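CD38 molecule (Bos taurus, PDB 3GH3) is an ecto-enzyme of the ADP-ribosyl cyclase family, with a helical part packed beside a part built on a four-stranded parallel sheet. Local coordinates at residues Pro76-Cys81 against Ala158-Asn163. Sequence-based numbering, arbitrary orientation.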
loop_
_atom_site.group_PDB
_atom_site.type_symbol
_atom_site.label_atom_id
_atom_site.label_comp_id
_atom_site.label_asym_id
_atom_site.label_seq_id
_atom_site.Cartn_x
_atom_site.Cartn_y
_atom_site.Cartn_z
ATOM N N PRO A 76 -7.488 -11.782 2.491
ATOM C CA PRO A 76 -7.616 -10.897 1.337
ATOM C C PRO A 76 -8.026 -9.496 1.799
ATOM O O PRO A 76 -8.854 -9.370 2.692
ATOM C CB PRO A 76 -8.757 -11.528 0.537
ATOM C CG PRO A 76 -8.870 -12.923 1.041
ATOM C CD PRO A 76 -8.460 -12.887 2.462
ATOM N N PRO A 77 -7.448 -8.462 1.186
ATOM C CA PRO A 77 -7.660 -7.047 1.529
ATOM C C PRO A 77 -8.982 -6.535 0.975
ATOM O O PRO A 77 -8.988 -5.603 0.160
ATOM C CB PRO A 77 -6.480 -6.349 0.847
ATOM C CG PRO A 77 -6.184 -7.228 -0.362
ATOM C CD PRO A 77 -6.503 -8.643 0.069
ATOM N N THR A 78 -10.080 -7.134 1.429
ATOM C CA THR A 78 -11.428 -6.779 0.974
ATOM C C THR A 78 -12.089 -5.637 1.767
ATOM O O THR A 78 -12.048 -5.603 2.995
ATOM C CB THR A 78 -12.359 -8.008 0.995
ATOM O OG1 THR A 78 -11.790 -9.057 0.199
ATOM C CG2 THR A 78 -13.743 -7.650 0.453
ATOM N N VAL A 79 -12.709 -4.716 1.033
ATOM C CA VAL A 79 -13.348 -3.523 1.579
ATOM C C VAL A 79 -14.768 -3.446 1.007
ATOM O O VAL A 79 -14.996 -3.846 -0.135
ATOM C CB VAL A 79 -12.540 -2.268 1.136
ATOM C CG1 VAL A 79 -13.207 -0.973 1.565
ATOM C CG2 VAL A 79 -11.098 -2.350 1.670
ATOM N N PRO A 80 -15.727 -2.947 1.795
ATOM C CA PRO A 80 -17.084 -2.787 1.247
ATOM C C PRO A 80 -17.090 -1.855 0.052
ATOM O O PRO A 80 -16.212 -0.991 -0.086
ATOM C CB PRO A 80 -17.870 -2.186 2.425
ATOM C CG PRO A 80 -17.140 -2.700 3.652
ATOM C CD PRO A 80 -15.676 -2.731 3.252
ATOM N N CYS A 81 -18.054 -2.050 -0.842
ATOM C CA CYS A 81 -18.161 -1.172 -1.997
ATOM C C CYS A 81 -18.314 0.252 -1.522
ATOM O O CYS A 81 -18.972 0.506 -0.501
ATOM C CB CYS A 81 -19.363 -1.559 -2.848
ATOM S SG CYS A 81 -19.179 -3.187 -3.582
ATOM N N ALA A 158 -6.891 -3.169 -5.344
ATOM C CA ALA A 158 -7.493 -2.485 -6.494
ATOM C C ALA A 158 -8.584 -3.324 -7.193
ATOM O O ALA A 158 -9.670 -2.837 -7.485
ATOM C CB ALA A 158 -6.409 -2.084 -7.513
ATOM N N GLU A 159 -8.256 -4.573 -7.503
ATOM C CA GLU A 159 -9.168 -5.466 -8.202
ATOM C C GLU A 159 -10.467 -5.588 -7.416
ATOM O O GLU A 159 -11.539 -5.784 -7.984
ATOM C CB GLU A 159 -8.523 -6.856 -8.370
ATOM C CG GLU A 159 -7.334 -6.859 -9.316
ATOM C CD GLU A 159 -6.630 -8.206 -9.403
ATOM O OE1 GLU A 159 -6.357 -8.820 -8.349
ATOM O OE2 GLU A 159 -6.332 -8.640 -10.537
ATOM N N SER A 160 -10.350 -5.481 -6.100
ATOM C CA SER A 160 -11.472 -5.677 -5.192
ATOM C C SER A 160 -12.441 -4.497 -5.189
ATOM O O SER A 160 -13.602 -4.635 -4.765
ATOM C CB SER A 160 -10.942 -5.950 -3.775
ATOM O OG SER A 160 -11.760 -5.364 -2.774
ATOM N N ALA A 161 -11.977 -3.335 -5.661
ATOM C CA ALA A 161 -12.762 -2.094 -5.557
ATOM C C ALA A 161 -14.090 -2.161 -6.308
ATOM O O ALA A 161 -14.142 -2.677 -7.421
ATOM C CB ALA A 161 -11.947 -0.883 -6.061
ATOM N N CYS A 162 -15.150 -1.604 -5.707
ATOM C CA CYS A 162 -16.449 -1.472 -6.394
ATOM C C CYS A 162 -17.130 -0.147 -6.093
ATOM O O CYS A 162 -16.868 0.471 -5.064
ATOM C CB CYS A 162 -17.403 -2.632 -6.060
ATOM S SG CYS A 162 -17.297 -3.232 -4.368
ATOM N N ASN A 163 -18.031 0.255 -6.989
ATOM C CA ASN A 163 -18.724 1.545 -6.894
ATOM C C ASN A 163 -17.719 2.717 -6.852
ATOM O O ASN A 163 -16.738 2.707 -7.582
ATOM C CB ASN A 163 -19.719 1.563 -5.725
ATOM C CG ASN A 163 -20.857 0.537 -5.907
ATOM O OD1 ASN A 163 -21.068 0.025 -6.997
ATOM N ND2 ASN A 163 -21.574 0.241 -4.836
HETATM O O HOH W 1 -14.609 -1.049 -2.635
#
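A disulfide between C81 and C162 clamps the loop that follows helix 69-74 to the turn leaving helix 145-160, in the ADP-ribosyl cyclase fold of CD38. The end-to-end directions of 77-81 and 160-163 differ by 17°, and each segment soon enters a neighbouring parallel strand, 85-87 or 164-170, so the cross-link sits where helices hand over to the sheet. This tight, covalent end is also the open one, with C81 and N163 exposed. The S-S bond has a left-handed torsion of -90°, close to the unstrained value, and brings the CA atoms of C81 and C162 to 4.7 Å. On the C162 side the sulfur is wedged between its own backbone N and carbonyl carbon, chi1 36°, which swings it across to meet C81. ND2 of N163 comes up beside CB of C81, 3.5 Å away, and does not lie against the sulfurs. On the S160 side of the disulfide a water links the two backbones, donating to O of P80 (3.0 Å) and accepting from N of C162 (3.2 Å), which supplements the covalent link. Toward the helix end the backbones part, and the CA atoms of T78 and S160 are 6.3 Å apart. Here OG of S160 faces the T78-V79 backbone, a loose approach without a bond. T78 is exposed, but buried V79 packs on F157 and Q84, and buried P77, centre of an inverse gamma turn, on L153 and R156. The carbonyl O of P77 is buried without a hydrogen-bonding partner, and OG of S160 stops 4.0 Å from it.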